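Local atomic coordinates of annexin A8 (PDB entry 1W3W), a protein that binds calcium and acidic phospholipids as a member of the annexin family and acts as an anticoagulant, indirectly inhibiting the thromboplastin-specific complex. Residues Val174-Tyr187 with Thr211-Ala224. Residues are numbered along the deposited sequence; the frame is centred on the assembly and turned at random.
Sequences VDPALALQDAQDLY and THLLRVFEEYEKIA
Where A183 meets Y220, the helices of 176-187 and 211-224 come close; their axes approach to 8.3 Å and cross at -55°, both running broadly the same way. A179 and A183 bring only a methyl each to the interface, and A183 CB enters a hole formed by V216, E219, Y220 and I223, lying 3.6 Å from Y220 N. The packing is reciprocal knobs-into-holes. V216 settles among A179, D182, A183 and L186, its CG2 against D182 CB, while I223 fits between L180, A183, Q184 and Y187. From I223 the CG2 branch, anti to the backbone N, rests over one face of the Y187 ring in a CH-pi contact, 3.9 Å from the centroid. The Y220 ring instead turns its edge to the backbone, with CE1 3.6 Å from Y187 N; its hydroxyl bonds to S231.

The direct side-chain hydrogen bond between the helices lies near the start of both. H212 extends its ring (chi1 177°) across the interface, and NE2 donates to D182 OD1 at 2.7 Å, a bent bond of 139° on the anti side but tilted out of the carboxylate plane. A water at the ring edge joins ND1 to D175 N, and L178 CD2 packs 3.7 Å from H212 CE1. Loss of this imidazole to an alanine is likely to leave D182 OD1 without its histidine donor, break the water link to D175 and open a gap beside V174 and L178. Within what is assigned as the third annexin repeat, OD1 also takes a salt bridge from R208, joining D182 to the loop ahead of helix 210-224; the two donors probably stabilise this buried carboxylate as the anion.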
loop_
_atom_site.group_PDB
_atom_site.type_symbol
_atom_site.label_atom_id
_atom_site.label_comp_id
_atom_site.label_asym_id
_atom_site.label_seq_id
_atom_site.Cartn_x
_atom_site.Cartn_y
_atom_site.Cartn_z
ATOM N N VAL A 174 1.817 -26.993 -7.949
ATOM C CA VAL A 174 0.568 -26.590 -8.550
ATOM C C VAL A 174 -0.097 -27.854 -9.092
ATOM O O VAL A 174 0.549 -28.716 -9.671
ATOM C CB VAL A 174 0.841 -25.585 -9.684
ATOM C CG1 VAL A 174 -0.452 -25.148 -10.369
ATOM C CG2 VAL A 174 1.584 -24.392 -9.128
ATOM N N ASP A 175 -1.395 -27.952 -8.899
ATOM C CA ASP A 175 -2.183 -29.019 -9.480
ATOM C C ASP A 175 -2.439 -28.685 -10.955
ATOM O O ASP A 175 -3.204 -27.779 -11.229
ATOM C CB ASP A 175 -3.502 -29.099 -8.703
ATOM C CG ASP A 175 -4.397 -30.232 -9.156
ATOM O OD1 ASP A 175 -4.284 -30.700 -10.314
ATOM O OD2 ASP A 175 -5.276 -30.694 -8.405
ATOM N N PRO A 176 -1.815 -29.398 -11.902
ATOM C CA PRO A 176 -1.934 -29.035 -13.313
ATOM C C PRO A 176 -3.344 -29.201 -13.871
ATOM O O PRO A 176 -3.715 -28.433 -14.769
ATOM C CB PRO A 176 -0.949 -29.983 -14.014
ATOM C CG PRO A 176 -0.780 -31.157 -13.065
ATOM C CD PRO A 176 -0.977 -30.598 -11.714
ATOM N N ALA A 177 -4.103 -30.184 -13.383
ATOM C CA ALA A 177 -5.476 -30.373 -13.848
ATOM C C ALA A 177 -6.368 -29.210 -13.428
ATOM O O ALA A 177 -7.212 -28.752 -14.194
ATOM C CB ALA A 177 -6.052 -31.691 -13.319
ATOM N N LEU A 178 -6.177 -28.735 -12.205
ATOM C CA LEU A 178 -7.004 -27.662 -11.689
ATOM C C LEU A 178 -6.614 -26.335 -12.342
ATOM O O LEU A 178 -7.475 -25.512 -12.622
ATOM C CB LEU A 178 -6.897 -27.590 -10.164
ATOM C CG LEU A 178 -7.730 -26.513 -9.465
ATOM C CD1 LEU A 178 -9.202 -26.844 -9.527
ATOM C CD2 LEU A 178 -7.285 -26.378 -8.011
ATOM N N ALA A 179 -5.327 -26.152 -12.618
ATOM C CA ALA A 179 -4.850 -24.945 -13.287
ATOM C C ALA A 179 -5.463 -24.839 -14.674
ATOM O O ALA A 179 -5.904 -23.767 -15.080
ATOM C CB ALA A 179 -3.315 -24.953 -13.382
ATOM N N LEU A 180 -5.511 -25.956 -15.392
ATOM C CA LEU A 180 -6.123 -26.001 -16.714
ATOM C C LEU A 180 -7.623 -25.742 -16.659
ATOM O O LEU A 180 -8.156 -24.998 -17.488
ATOM C CB LEU A 180 -5.841 -27.342 -17.414
ATOM C CG LEU A 180 -6.301 -27.430 -18.873
ATOM C CD1 LEU A 180 -5.567 -26.405 -19.744
ATOM C CD2 LEU A 180 -6.121 -28.828 -19.443
ATOM N N GLN A 181 -8.299 -26.342 -15.678
ATOM C CA GLN A 181 -9.722 -26.102 -15.480
ATOM C C GLN A 181 -10.013 -24.635 -15.131
ATOM O O GLN A 181 -10.967 -24.058 -15.633
ATOM C CB GLN A 181 -10.307 -27.018 -14.403
ATOM C CG GLN A 181 -11.844 -27.021 -14.400
ATOM C CD GLN A 181 -12.449 -27.384 -15.785
ATOM O OE1 GLN A 181 -12.140 -28.445 -16.338
ATOM N NE2 GLN A 181 -13.302 -26.500 -16.334
ATOM N N ASP A 182 -9.204 -24.050 -14.263
ATOM C CA ASP A 182 -9.337 -22.638 -13.940
ATOM C C ASP A 182 -9.177 -21.771 -15.190
ATOM O O ASP A 182 -9.959 -20.857 -15.390
ATOM C CB ASP A 182 -8.322 -22.220 -12.878
ATOM C CG ASP A 182 -8.728 -22.641 -11.489
ATOM O OD1 ASP A 182 -7.878 -22.497 -10.580
ATOM O OD2 ASP A 182 -9.858 -23.124 -11.215
ATOM N N ALA A 183 -8.195 -22.068 -16.032
ATOM C CA ALA A 183 -7.973 -21.296 -17.250
ATOM C C ALA A 183 -9.128 -21.481 -18.246
ATOM O O ALA A 183 -9.576 -20.528 -18.884
ATOM C CB ALA A 183 -6.678 -21.684 -17.879
ATOM N N GLN A 184 -9.615 -22.706 -18.359
ATOM C CA GLN A 184 -10.780 -23.002 -19.174
ATOM C C GLN A 184 -12.005 -22.239 -18.667
ATOM O O GLN A 184 -12.752 -21.697 -19.460
ATOM C CB GLN A 184 -11.054 -24.515 -19.177
ATOM C CG GLN A 184 -12.071 -24.971 -20.219
ATOM C CD GLN A 184 -11.579 -24.746 -21.648
ATOM O OE1 GLN A 184 -12.211 -24.025 -22.429
ATOM N NE2 GLN A 184 -10.448 -25.369 -21.988
ATOM N N ASP A 185 -12.192 -22.177 -17.352
ATOM C CA ASP A 185 -13.339 -21.468 -16.771
ATOM C C ASP A 185 -13.258 -19.962 -16.978
ATOM O O ASP A 185 -14.284 -19.319 -17.159
ATOM C CB ASP A 185 -13.455 -21.730 -15.270
ATOM C CG ASP A 185 -13.923 -23.132 -14.950
ATOM O OD1 ASP A 185 -13.857 -23.498 -13.759
ATOM O OD2 ASP A 185 -14.326 -23.941 -15.817
ATOM N N LEU A 186 -12.051 -19.397 -16.930
ATOM C CA LEU A 186 -11.863 -17.962 -17.148
ATOM C C LEU A 186 -12.167 -17.595 -18.588
ATOM O O LEU A 186 -12.760 -16.567 -18.869
ATOM C CB LEU A 186 -10.428 -17.529 -16.816
ATOM C CG LEU A 186 -10.064 -17.547 -15.338
ATOM C CD1 LEU A 186 -8.621 -17.148 -15.171
ATOM C CD2 LEU A 186 -10.989 -16.647 -14.516
ATOM N N TYR A 187 -11.751 -18.454 -19.495
ATOM C CA TYR A 187 -12.014 -18.272 -20.902
ATOM C C TYR A 187 -13.522 -18.338 -21.184
ATOM O O TYR A 187 -14.070 -17.452 -21.832
ATOM C CB TYR A 187 -11.274 -19.354 -21.654
ATOM C CG TYR A 187 -11.408 -19.325 -23.142
ATOM C CD1 TYR A 187 -11.083 -18.186 -23.878
ATOM C CD2 TYR A 187 -11.827 -20.454 -23.831
ATOM C CE1 TYR A 187 -11.191 -18.176 -25.267
ATOM C CE2 TYR A 187 -11.933 -20.452 -25.207
ATOM C CZ TYR A 187 -11.612 -19.314 -25.922
ATOM O OH TYR A 187 -11.728 -19.347 -27.297
ATOM N N THR A 211 1.261 -18.778 -6.915
ATOM C CA THR A 211 1.972 -19.742 -7.743
ATOM C C THR A 211 1.039 -20.494 -8.708
ATOM O O THR A 211 1.373 -20.745 -9.874
ATOM C CB THR A 211 2.697 -20.739 -6.812
ATOM O OG1 THR A 211 3.590 -20.013 -5.943
ATOM C CG2 THR A 211 3.596 -21.662 -7.603
ATOM N N HIS A 212 -0.125 -20.862 -8.198
ATOM C CA HIS A 212 -1.166 -21.483 -9.006
ATOM C C HIS A 212 -1.644 -20.499 -10.077
ATOM O O HIS A 212 -1.786 -20.870 -11.226
ATOM C CB HIS A 212 -2.329 -21.911 -8.111
ATOM C CG HIS A 212 -3.487 -22.499 -8.855
ATOM N ND1 HIS A 212 -3.791 -23.842 -8.812
ATOM C CD2 HIS A 212 -4.422 -21.927 -9.651
ATOM C CE1 HIS A 212 -4.870 -24.069 -9.540
ATOM N NE2 HIS A 212 -5.266 -22.926 -10.071
ATOM N N LEU A 213 -1.845 -19.240 -9.697
ATOM C CA LEU A 213 -2.378 -18.236 -10.623
ATOM C C LEU A 213 -1.416 -17.966 -11.755
ATOM O O LEU A 213 -1.844 -17.781 -12.888
ATOM C CB LEU A 213 -2.713 -16.930 -9.908
ATOM C CG LEU A 213 -4.022 -16.907 -9.116
ATOM C CD1 LEU A 213 -4.130 -15.580 -8.404
ATOM C CD2 LEU A 213 -5.227 -17.140 -9.988
ATOM N N LEU A 214 -0.113 -17.984 -11.473
ATOM C CA LEU A 214 0.868 -17.789 -12.548
ATOM C C LEU A 214 0.744 -18.860 -13.608
ATOM O O LEU A 214 0.860 -18.576 -14.810
ATOM C CB LEU A 214 2.293 -17.750 -12.005
ATOM C CG LEU A 214 2.591 -16.444 -11.258
ATOM C CD1 LEU A 214 3.851 -16.576 -10.416
ATOM C CD2 LEU A 214 2.716 -15.311 -12.245
ATOM N N ARG A 215 0.519 -20.095 -13.172
ATOM C CA ARG A 215 0.301 -21.180 -14.119
ATOM C C ARG A 215 -1.043 -21.016 -14.848
ATOM O O ARG A 215 -1.138 -21.325 -16.022
ATOM C CB ARG A 215 0.390 -22.531 -13.412
ATOM C CG ARG A 215 0.209 -23.730 -14.325
ATOM C CD ARG A 215 1.389 -23.987 -15.241
ATOM N NE ARG A 215 1.468 -25.408 -15.574
ATOM C CZ ARG A 215 2.060 -26.345 -14.825
ATOM N NH1 ARG A 215 2.661 -26.039 -13.672
ATOM N NH2 ARG A 215 2.057 -27.605 -15.243
ATOM N N VAL A 216 -2.076 -20.557 -14.147
ATOM C CA VAL A 216 -3.360 -20.312 -14.769
ATOM C C VAL A 216 -3.200 -19.263 -15.879
ATOM O O VAL A 216 -3.762 -19.432 -16.950
ATOM C CB VAL A 216 -4.440 -19.873 -13.752
ATOM C CG1 VAL A 216 -5.692 -19.382 -14.452
ATOM C CG2 VAL A 216 -4.796 -21.012 -12.807
ATOM N N PHE A 217 -2.423 -18.207 -15.633
ATOM C CA PHE A 217 -2.257 -17.146 -16.623
ATOM C C PHE A 217 -1.553 -17.665 -17.860
ATOM O O PHE A 217 -1.913 -17.301 -18.970
ATOM C CB PHE A 217 -1.479 -15.951 -16.071
ATOM C CG PHE A 217 -2.126 -15.267 -14.909
ATOM C CD1 PHE A 217 -3.478 -15.425 -14.618
ATOM C CD2 PHE A 217 -1.377 -14.428 -14.114
ATOM C CE1 PHE A 217 -4.051 -14.774 -13.550
ATOM C CE2 PHE A 217 -1.951 -13.787 -13.043
ATOM C CZ PHE A 217 -3.277 -13.976 -12.752
ATOM N N GLU A 218 -0.544 -18.508 -17.668
ATOM C CA GLU A 218 0.142 -19.164 -18.778
ATOM C C GLU A 218 -0.816 -20.003 -19.619
ATOM O O GLU A 218 -0.833 -19.882 -20.844
ATOM C CB GLU A 218 1.238 -20.097 -18.261
ATOM C CG GLU A 218 2.507 -19.442 -17.777
ATOM C CD GLU A 218 3.531 -20.492 -17.357
ATOM O OE1 GLU A 218 4.097 -21.164 -18.254
ATOM O OE2 GLU A 218 3.733 -20.681 -16.137
ATOM N N GLU A 219 -1.589 -20.871 -18.960
ATOM C CA GLU A 219 -2.545 -21.747 -19.648
ATOM C C GLU A 219 -3.638 -20.949 -20.351
ATOM O O GLU A 219 -4.060 -21.298 -21.461
ATOM C CB GLU A 219 -3.199 -22.744 -18.672
ATOM C CG GLU A 219 -2.250 -23.775 -18.084
ATOM C CD GLU A 219 -1.553 -24.598 -19.157
ATOM O OE1 GLU A 219 -0.318 -24.700 -19.103
ATOM O OE2 GLU A 219 -2.237 -25.121 -20.063
ATOM N N TYR A 220 -4.097 -19.886 -19.697
ATOM C CA TYR A 220 -5.124 -19.033 -20.257
ATOM C C TYR A 220 -4.673 -18.443 -21.606
ATOM O O TYR A 220 -5.448 -18.388 -22.547
ATOM C CB TYR A 220 -5.493 -17.915 -19.288
ATOM C CG TYR A 220 -6.519 -16.996 -19.868
ATOM C CD1 TYR A 220 -7.864 -17.329 -19.846
ATOM C CD2 TYR A 220 -6.146 -15.806 -20.488
ATOM C CE1 TYR A 220 -8.809 -16.494 -20.401
ATOM C CE2 TYR A 220 -7.085 -14.963 -21.041
ATOM C CZ TYR A 220 -8.407 -15.306 -21.006
ATOM O OH TYR A 220 -9.346 -14.463 -21.548
ATOM N N GLU A 221 -3.418 -18.019 -21.685
ATOM C CA GLU A 221 -2.860 -17.499 -22.927
ATOM C C GLU A 221 -2.857 -18.498 -24.071
ATOM O O GLU A 221 -3.158 -18.124 -25.197
ATOM C CB GLU A 221 -1.440 -16.989 -22.715
ATOM C CG GLU A 221 -1.404 -15.712 -21.923
ATOM C CD GLU A 221 -0.038 -15.037 -21.937
ATOM O OE1 GLU A 221 0.107 -14.051 -21.198
ATOM O OE2 GLU A 221 0.868 -15.488 -22.678
ATOM N N LYS A 222 -2.509 -19.753 -23.787
ATOM C CA LYS A 222 -2.533 -20.823 -24.791
ATOM C C LYS A 222 -3.931 -21.124 -25.315
ATOM O O LYS A 222 -4.120 -21.402 -26.500
ATOM C CB LYS A 222 -1.965 -22.120 -24.210
ATOM C CG LYS A 222 -0.501 -22.049 -23.810
ATOM N N ILE A 223 -4.908 -21.079 -24.418
ATOM C CA ILE A 223 -6.290 -21.390 -24.739
ATOM C C ILE A 223 -6.982 -20.238 -25.449
ATOM O O ILE A 223 -7.757 -20.455 -26.364
ATOM C CB ILE A 223 -7.076 -21.710 -23.442
ATOM C CG1 ILE A 223 -6.597 -23.018 -22.836
ATOM C CG2 ILE A 223 -8.583 -21.787 -23.717
ATOM C CD1 ILE A 223 -7.123 -23.236 -21.419
ATOM N N ALA A 224 -6.732 -19.015 -24.981
ATOM C CA ALA A 224 -7.513 -17.860 -25.393
ATOM C C ALA A 224 -6.819 -17.024 -26.468
ATOM O O ALA A 224 -7.475 -16.242 -27.135
ATOM C CB ALA A 224 -7.831 -16.982 -24.192
HETATM O O HOH W 1 -2.758 -25.800 -7.299
HETATM O O HOH W 2 -12.051 -14.435 -20.540
#